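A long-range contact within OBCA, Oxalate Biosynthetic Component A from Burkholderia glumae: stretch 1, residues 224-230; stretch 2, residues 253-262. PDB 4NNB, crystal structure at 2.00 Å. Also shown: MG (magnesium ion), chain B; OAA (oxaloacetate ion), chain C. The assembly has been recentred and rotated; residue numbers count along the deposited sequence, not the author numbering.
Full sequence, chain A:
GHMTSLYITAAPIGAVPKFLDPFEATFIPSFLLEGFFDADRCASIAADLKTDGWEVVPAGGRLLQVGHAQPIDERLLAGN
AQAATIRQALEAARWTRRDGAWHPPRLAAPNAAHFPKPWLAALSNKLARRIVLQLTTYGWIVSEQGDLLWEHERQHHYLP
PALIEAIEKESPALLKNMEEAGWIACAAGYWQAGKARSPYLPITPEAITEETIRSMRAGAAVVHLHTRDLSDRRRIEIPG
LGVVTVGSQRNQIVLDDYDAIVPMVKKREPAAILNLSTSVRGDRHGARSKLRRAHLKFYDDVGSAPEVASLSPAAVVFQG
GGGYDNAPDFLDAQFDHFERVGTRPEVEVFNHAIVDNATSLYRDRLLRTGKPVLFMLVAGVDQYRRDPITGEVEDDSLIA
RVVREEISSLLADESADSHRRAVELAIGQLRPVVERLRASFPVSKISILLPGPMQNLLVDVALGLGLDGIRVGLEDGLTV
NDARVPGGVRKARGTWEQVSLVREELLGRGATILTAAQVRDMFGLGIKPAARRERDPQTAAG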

# COMPACT_ATOMS: atom_id res chain seq x y z
N HIS A 224 -7.68 8.78 -1.18
CA HIS A 224 -6.38 9.31 -1.59
C HIS A 224 -5.87 8.49 -2.79
O HIS A 224 -5.72 7.27 -2.70
CB HIS A 224 -5.40 9.25 -0.40
CG HIS A 224 -3.97 9.54 -0.74
ND1 HIS A 224 -3.52 10.82 -1.04
CD2 HIS A 224 -2.88 8.75 -0.76
CE1 HIS A 224 -2.22 10.78 -1.26
NE2 HIS A 224 -1.80 9.53 -1.10
N LEU A 225 -5.63 9.16 -3.91
CA LEU A 225 -5.32 8.50 -5.17
C LEU A 225 -3.89 8.71 -5.65
O LEU A 225 -3.34 9.81 -5.51
CB LEU A 225 -6.27 9.03 -6.27
CG LEU A 225 -7.75 8.67 -6.09
CD1 LEU A 225 -8.60 9.27 -7.21
CD2 LEU A 225 -7.90 7.14 -6.06
N HIS A 226 -3.30 7.66 -6.21
CA HIS A 226 -2.13 7.77 -7.08
C HIS A 226 -2.48 7.18 -8.44
O HIS A 226 -3.42 6.38 -8.56
CB HIS A 226 -0.96 6.93 -6.56
CG HIS A 226 -0.29 7.45 -5.32
ND1 HIS A 226 1.05 7.76 -5.28
CD2 HIS A 226 -0.77 7.66 -4.07
CE1 HIS A 226 1.37 8.15 -4.06
NE2 HIS A 226 0.29 8.10 -3.30
N THR A 227 -1.70 7.54 -9.45
CA THR A 227 -1.71 6.85 -10.73
C THR A 227 -0.35 6.21 -10.97
O THR A 227 0.62 6.53 -10.28
CB THR A 227 -2.06 7.81 -11.89
OG1 THR A 227 -1.27 9.00 -11.78
CG2 THR A 227 -3.55 8.18 -11.84
N ARG A 228 -0.29 5.31 -11.94
CA ARG A 228 0.94 4.59 -12.27
C ARG A 228 1.17 4.63 -13.78
O ARG A 228 0.22 4.59 -14.55
CB ARG A 228 0.85 3.11 -11.85
CG ARG A 228 0.57 2.86 -10.37
CD ARG A 228 1.69 3.36 -9.47
NE ARG A 228 1.45 2.91 -8.10
CZ ARG A 228 1.83 1.72 -7.63
NH1 ARG A 228 2.50 0.87 -8.42
NH2 ARG A 228 1.57 1.38 -6.38
N ASP A 229 2.43 4.67 -14.18
CA ASP A 229 2.80 4.68 -15.59
C ASP A 229 2.89 3.23 -16.11
O ASP A 229 3.72 2.45 -15.64
CB ASP A 229 4.13 5.43 -15.74
CG ASP A 229 4.79 5.26 -17.11
OD1 ASP A 229 4.09 4.98 -18.10
OD2 ASP A 229 6.02 5.44 -17.18
N LEU A 230 2.01 2.87 -17.04
CA LEU A 230 1.98 1.50 -17.58
C LEU A 230 2.45 1.42 -19.03
O LEU A 230 2.22 0.42 -19.71
CB LEU A 230 0.57 0.90 -17.48
CG LEU A 230 -0.16 0.91 -16.14
CD1 LEU A 230 -1.42 0.05 -16.20
CD2 LEU A 230 0.76 0.44 -15.03
MG MG B . 0.22 8.79 -1.33
O1 OAA C . 1.76 12.88 -1.15
O2 OAA C . 0.73 10.91 -1.63
O4 OAA C . 4.69 7.67 -0.49
O5 OAA C . 5.46 9.64 -1.38
O3 OAA C . 2.13 8.61 -1.30
C1 OAA C . 1.76 11.57 -1.16
C2 OAA C . 2.98 10.85 -0.62
C3 OAA C . 3.11 9.40 -1.01
C4 OAA C . 4.49 8.87 -0.97
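Stretch 2, residues 253-262: IVLDDYDAIV

The contact between these two stretches turns on one small side chain, that of Thr-227, which touches five residues of stretch 2 and gives up 111 Å² of its surface, the largest share of any residue here, out of 374 Å² buried by both sides together. Its two branches face different chemistry. The hydroxyl accepts a hydrogen bond from the backbone of stretch 2, Val-254 N to Thr-227 OG1 at 2.9 Å with an N-H...O angle of 147°, and Thr-227 OG1 also lies 3.4 Å from Ile-253 CA, while the methyl group lies over the face of the Tyr-258 ring, Thr-227 CG2 standing 3.8 Å from the centroid of that ring and 21° off its normal.

Stretch 1 is extended throughout most of its length. Residues 224-225 close a strand that begins earlier in the chain, and the backbone then runs on through His-226 and Thr-227 with phi/psi values of -121/161 and -116/165. Stretch 2 begins with two non-helical residues, Ile-253 and Val-254, and is helical from Leu-255 onward, continuing beyond Val-262. Val-254 occupies the N-cap position, and its carbonyl accepts the first helical bond within the stretch, from Tyr-258 N to Val-254 O at 3.2 Å. The backbones come nearest where Thr-227 CA lies 5.6 Å from Ile-253 CA, just ahead of the helix. From there the pairing runs in opposite senses along the two chains: Val-254 meets Thr-227 and Arg-228, whereas Ile-261, near the other end of stretch 2, reaches back to Leu-225.

The helix presents Asp-257 and Ile-261, one turn apart, with their CA-to-CB bonds toward stretch 1. Thr-227 CG2 packs 3.6 Å from Asp-257 CB and 4.1 Å from Ile-261 CD1, so the methyl group rests among side chains of successive turns. The CA-to-CB bond of Tyr-258 points sideways, but the end of its side chain comes nearer to stretch 1. There Tyr-258 OH lies 3.1 Å from Leu-225 O and 3.4 Å from His-226 CA. Leu-225 lies at the edge of the ring, with Leu-225 CB 4.0 Å from Tyr-258 CE1, and extends its m,t side chain to Ile-261, where Leu-225 CD1 and Ile-261 CG2 are 3.9 Å apart.

Farther along stretch 1, Val-254 CG2 packs 3.8 Å from Arg-228 O. Asp-257 reaches the Arg-228 backbone through water: water 2 donates to Arg-228 O at 2.6 Å and to Asp-257 OD2 at a short 2.4 Å, and water 1 accepts from Arg-228 N at 2.9 Å and lies 2.9 Å from Asp-257 OD2.

His-226 and Arg-228 direct their CA-to-CB bonds away from stretch 2, while that of Thr-227, between them, points toward it, the alternation expected of an extended chain. His-226 binds magnesium through His-226 NE2 at 2.1 Å from MG, joined by His-224 NE2 at 2.2 Å from MG. Oxaloacetate chelates the same ion, with OAA O2 at 2.2 Å and OAA O3 at 1.9 Å from MG, and water 3, 2.3 Å from MG, and one atom from elsewhere in the structure also bind it.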

# COMPACT_ATOMS: atom_id res chain seq x y z
N ILE A 253 2.26 10.74 -11.73
CA ILE A 253 1.07 11.52 -12.02
C ILE A 253 0.79 11.40 -13.52
O ILE A 253 1.58 11.87 -14.35
CB ILE A 253 1.26 13.01 -11.62
CG1 ILE A 253 1.39 13.14 -10.09
CG2 ILE A 253 0.09 13.84 -12.14
CD1 ILE A 253 2.16 14.41 -9.63
N VAL A 254 -0.33 10.77 -13.86
CA VAL A 254 -0.69 10.58 -15.26
C VAL A 254 -1.95 11.38 -15.53
O VAL A 254 -3.03 11.03 -15.05
CB VAL A 254 -0.92 9.09 -15.58
CG1 VAL A 254 -1.31 8.91 -17.05
CG2 VAL A 254 0.31 8.28 -15.23
N LEU A 255 -1.80 12.47 -16.27
CA LEU A 255 -2.91 13.40 -16.46
C LEU A 255 -4.10 12.76 -17.16
O LEU A 255 -5.25 13.00 -16.78
CB LEU A 255 -2.46 14.65 -17.22
CG LEU A 255 -1.33 15.45 -16.54
CD1 LEU A 255 -1.02 16.73 -17.33
CD2 LEU A 255 -1.69 15.79 -15.10
N ASP A 256 -3.84 11.95 -18.19
CA ASP A 256 -4.95 11.34 -18.92
C ASP A 256 -5.72 10.39 -18.00
O ASP A 256 -6.94 10.28 -18.12
CB ASP A 256 -4.46 10.60 -20.16
CG ASP A 256 -3.97 11.53 -21.25
OD1 ASP A 256 -4.35 12.72 -21.26
OD2 ASP A 256 -3.20 11.07 -22.11
N ASP A 257 -5.03 9.71 -17.09
CA ASP A 257 -5.72 8.83 -16.14
C ASP A 257 -6.69 9.61 -15.26
O ASP A 257 -7.86 9.23 -15.12
CB ASP A 257 -4.72 8.04 -15.28
CG ASP A 257 -4.05 6.91 -16.04
OD1 ASP A 257 -4.41 6.73 -17.21
OD2 ASP A 257 -3.17 6.21 -15.48
N TYR A 258 -6.24 10.73 -14.70
CA TYR A 258 -7.12 11.54 -13.87
C TYR A 258 -8.28 12.16 -14.67
O TYR A 258 -9.37 12.32 -14.14
CB TYR A 258 -6.33 12.61 -13.10
CG TYR A 258 -5.62 12.04 -11.90
CD1 TYR A 258 -6.34 11.44 -10.88
CD2 TYR A 258 -4.24 12.08 -11.79
CE1 TYR A 258 -5.72 10.90 -9.77
CE2 TYR A 258 -3.60 11.55 -10.67
CZ TYR A 258 -4.34 10.97 -9.67
OH TYR A 258 -3.72 10.43 -8.57
N ASP A 259 -8.04 12.49 -15.93
CA ASP A 259 -9.11 13.01 -16.79
C ASP A 259 -10.25 12.00 -16.91
O ASP A 259 -11.41 12.36 -17.09
CB ASP A 259 -8.57 13.33 -18.19
CG ASP A 259 -7.81 14.64 -18.23
OD1 ASP A 259 -7.83 15.38 -17.22
OD2 ASP A 259 -7.22 14.93 -19.29
N ALA A 260 -9.89 10.72 -16.80
CA ALA A 260 -10.86 9.63 -16.82
C ALA A 260 -11.42 9.37 -15.42
O ALA A 260 -12.64 9.32 -15.24
CB ALA A 260 -10.22 8.37 -17.39
N ILE A 261 -10.54 9.24 -14.44
CA ILE A 261 -10.96 8.87 -13.08
C ILE A 261 -11.91 9.87 -12.43
O ILE A 261 -12.94 9.47 -11.88
CB ILE A 261 -9.74 8.61 -12.15
CG1 ILE A 261 -8.96 7.39 -12.64
CG2 ILE A 261 -10.19 8.41 -10.71
CD1 ILE A 261 -7.50 7.34 -12.19
N VAL A 262 -11.56 11.15 -12.46
CA VAL A 262 -12.38 12.15 -11.77
C VAL A 262 -13.86 12.12 -12.19
O VAL A 262 -14.73 11.98 -11.32
CB VAL A 262 -11.77 13.58 -11.84
CG1 VAL A 262 -12.74 14.59 -11.27
CG2 VAL A 262 -10.42 13.62 -11.09
O HOH W 1 -2.88 4.73 -13.06
O HOH W 2 -1.42 4.89 -16.55
O HOH W 3 0.54 9.11 0.89